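GH127 beta-L-arabinofuranoside (Geobacillus stearothermophilus, PDB 4QK0) probably hydrolyses terminal beta-L-arabinofuranosidic linkages, as a glycoside hydrolase of family 127 with an alpha-helical catalytic domain. Local coordinates at residues A[197-202]-A[212-217]. Residues are numbered along the deposited sequence; the frame is centred on the assembly and turned at random.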
loop_
_atom_site.group_PDB
_atom_site.type_symbol
_atom_site.label_atom_id
_atom_site.label_comp_id
_atom_site.label_asym_id
_atom_site.label_seq_id
_atom_site.Cartn_x
_atom_site.Cartn_y
_atom_site.Cartn_z
ATOM N N ALA A 197 -7.965 -33.591 4.219
ATOM C CA ALA A 197 -9.158 -34.215 4.687
ATOM C C ALA A 197 -9.113 -35.733 4.461
ATOM O O ALA A 197 -9.443 -36.508 5.324
ATOM C CB ALA A 197 -10.368 -33.627 3.961
ATOM N N LEU A 198 -8.701 -36.123 3.283
ATOM C CA LEU A 198 -8.498 -37.537 2.960
ATOM C C LEU A 198 -7.547 -38.246 3.906
ATOM O O LEU A 198 -7.791 -39.389 4.249
ATOM C CB LEU A 198 -8.018 -37.705 1.513
ATOM C CG LEU A 198 -9.097 -37.472 0.480
ATOM C CD1 LEU A 198 -8.543 -37.438 -0.936
ATOM C CD2 LEU A 198 -10.196 -38.534 0.579
ATOM N N LEU A 199 -6.510 -37.588 4.389
ATOM C CA LEU A 199 -5.658 -38.212 5.413
ATOM C C LEU A 199 -6.440 -38.513 6.659
ATOM O O LEU A 199 -6.220 -39.514 7.304
ATOM C CB LEU A 199 -4.459 -37.340 5.816
ATOM C CG LEU A 199 -3.484 -36.932 4.738
ATOM C CD1 LEU A 199 -2.277 -36.195 5.331
ATOM C CD2 LEU A 199 -3.001 -38.173 4.008
ATOM N N LYS A 200 -7.297 -37.597 7.072
ATOM C CA LYS A 200 -8.049 -37.828 8.288
ATOM C C LYS A 200 -9.002 -38.985 8.082
ATOM O O LYS A 200 -9.255 -39.772 8.986
ATOM C CB LYS A 200 -8.766 -36.531 8.709
ATOM C CG LYS A 200 -7.962 -35.659 9.706
ATOM C CD LYS A 200 -8.046 -34.148 9.471
ATOM C CE LYS A 200 -8.195 -33.298 10.747
ATOM N NZ LYS A 200 -9.541 -32.590 10.843
ATOM N N LEU A 201 -9.596 -39.055 6.909
ATOM C CA LEU A 201 -10.550 -40.075 6.626
ATOM C C LEU A 201 -9.823 -41.459 6.634
ATOM O O LEU A 201 -10.373 -42.466 7.103
ATOM C CB LEU A 201 -11.172 -39.860 5.260
ATOM C CG LEU A 201 -12.314 -40.793 4.871
ATOM C CD1 LEU A 201 -13.482 -40.689 5.826
ATOM C CD2 LEU A 201 -12.773 -40.498 3.450
ATOM N N TYR A 202 -8.605 -41.483 6.093
ATOM C CA TYR A 202 -7.759 -42.657 6.156
ATOM C C TYR A 202 -7.472 -43.080 7.603
ATOM O O TYR A 202 -7.586 -44.246 7.917
ATOM C CB TYR A 202 -6.466 -42.435 5.401
ATOM C CG TYR A 202 -5.455 -43.497 5.694
ATOM C CD1 TYR A 202 -5.601 -44.803 5.173
ATOM C CD2 TYR A 202 -4.375 -43.232 6.505
ATOM C CE1 TYR A 202 -4.674 -45.801 5.452
ATOM C CE2 TYR A 202 -3.445 -44.228 6.805
ATOM C CZ TYR A 202 -3.599 -45.505 6.286
ATOM O OH TYR A 202 -2.663 -46.455 6.596
ATOM N N LYS A 212 -3.912 -43.007 -0.760
ATOM C CA LYS A 212 -3.391 -42.907 -2.120
ATOM C C LYS A 212 -4.008 -41.781 -2.982
ATOM O O LYS A 212 -3.372 -41.219 -3.855
ATOM C CB LYS A 212 -3.587 -44.234 -2.807
ATOM C CG LYS A 212 -2.655 -45.301 -2.250
ATOM C CD LYS A 212 -2.256 -46.273 -3.352
ATOM C CE LYS A 212 -3.169 -47.480 -3.430
ATOM N NZ LYS A 212 -2.546 -48.616 -2.685
ATOM N N LEU A 213 -5.284 -41.519 -2.766
ATOM C CA LEU A 213 -5.950 -40.465 -3.479
ATOM C C LEU A 213 -5.354 -39.081 -3.035
ATOM O O LEU A 213 -5.008 -38.271 -3.860
ATOM C CB LEU A 213 -7.465 -40.560 -3.187
ATOM C CG LEU A 213 -8.312 -39.557 -3.930
ATOM C CD1 LEU A 213 -8.103 -39.739 -5.413
ATOM C CD2 LEU A 213 -9.774 -39.718 -3.573
ATOM N N SER A 214 -5.187 -38.889 -1.740
ATOM C CA SER A 214 -4.478 -37.719 -1.199
ATOM C C SER A 214 -3.131 -37.558 -1.855
ATOM O O SER A 214 -2.821 -36.508 -2.432
ATOM C CB SER A 214 -4.312 -37.842 0.316
ATOM O OG SER A 214 -3.676 -36.694 0.883
ATOM N N GLN A 215 -2.343 -38.634 -1.874
ATOM C CA GLN A 215 -1.039 -38.615 -2.567
ATOM C C GLN A 215 -1.147 -38.271 -4.030
ATOM O O GLN A 215 -0.307 -37.515 -4.567
ATOM C CB GLN A 215 -0.315 -39.977 -2.430
ATOM C CG GLN A 215 1.148 -39.931 -2.873
ATOM C CD GLN A 215 2.019 -39.181 -1.864
ATOM O OE1 GLN A 215 2.074 -39.569 -0.695
ATOM N NE2 GLN A 215 2.686 -38.094 -2.292
ATOM N N TYR A 216 -2.156 -38.826 -4.705
ATOM C CA TYR A 216 -2.342 -38.525 -6.103
ATOM C C TYR A 216 -2.550 -36.995 -6.303
ATOM O O TYR A 216 -1.978 -36.386 -7.193
ATOM C CB TYR A 216 -3.541 -39.294 -6.757
ATOM C CG TYR A 216 -4.039 -38.508 -7.930
ATOM C CD1 TYR A 216 -3.353 -38.490 -9.120
ATOM C CD2 TYR A 216 -5.129 -37.647 -7.794
ATOM C CE1 TYR A 216 -3.790 -37.693 -10.173
ATOM C CE2 TYR A 216 -5.569 -36.866 -8.837
ATOM C CZ TYR A 216 -4.903 -36.860 -9.990
ATOM O OH TYR A 216 -5.350 -36.028 -11.008
ATOM N N PHE A 217 -3.429 -36.398 -5.511
ATOM C CA PHE A 217 -3.759 -34.956 -5.711
ATOM C C PHE A 217 -2.518 -34.047 -5.523
ATOM O O PHE A 217 -2.275 -33.144 -6.283
ATOM C CB PHE A 217 -4.855 -34.548 -4.723
ATOM C CG PHE A 217 -6.269 -34.911 -5.169
ATOM C CD1 PHE A 217 -6.754 -34.518 -6.384
ATOM C CD2 PHE A 217 -7.087 -35.622 -4.347
ATOM C CE1 PHE A 217 -8.056 -34.807 -6.768
ATOM C CE2 PHE A 217 -8.388 -35.901 -4.703
ATOM C CZ PHE A 217 -8.884 -35.505 -5.926
#
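Helices 194-205 and 208-220 are a worked example of how the two helices of an antiparallel hairpin come closest at a small residue, here with Leu198 facing Ser214. They follow each other in the chain after a short connection, and the segments 197-202 and 212-217 run at 164° with their axes 8.8 Å apart. The backbones come nearest where Leu198 CA lies 5.8 Å from Ser214 CA.

Leu198 can be followed outward from this point. Its CB points at the partner helix and rests 3.9 Å from Ser214 CB. CG stands anti to the carbonyl carbon (chi1 -74°), and the second torsion, 171°, extends CD1 onto the surface of helix 208-220. That methyl sits 3.7 Å from Leu213 CG, with Leu213 CD2 as close, while the two leucine side chains cross obliquely. The same CD1 lies 3.7 Å from Ser214 N, directly against the backbone, and meets the ring of Phe217 at its edge, near the ring plane, 4.1 Å from CE2. One methyl thus touches three residues on one side of helix 208-220: Leu213, Ser214 and, one turn on, Phe217.

Leu199 approaches from the flank: its CB does not aim at the partner, yet CD2 reaches to 3.5 Å from Ser214 OG. This hydroxyl, anti to its own backbone N, is hydrogen-bonded to the carbonyl O of Glu195, one turn before Leu199 on helix 194-205. Leu279 of helix 266-283 touches both Leu199 and Ser214; Leu213 also packs on Ile174 of helix 162-177, and Phe217 on Leu141 of helix 140-158, placing the hairpin within the helical catalytic domain.

Chemically, the contact is largely apolar, and its one buried side-chain hydroxyl is satisfied by a main-chain carbonyl of the facing helix, so a polar group is accommodated among leucines while also tying the two helices together.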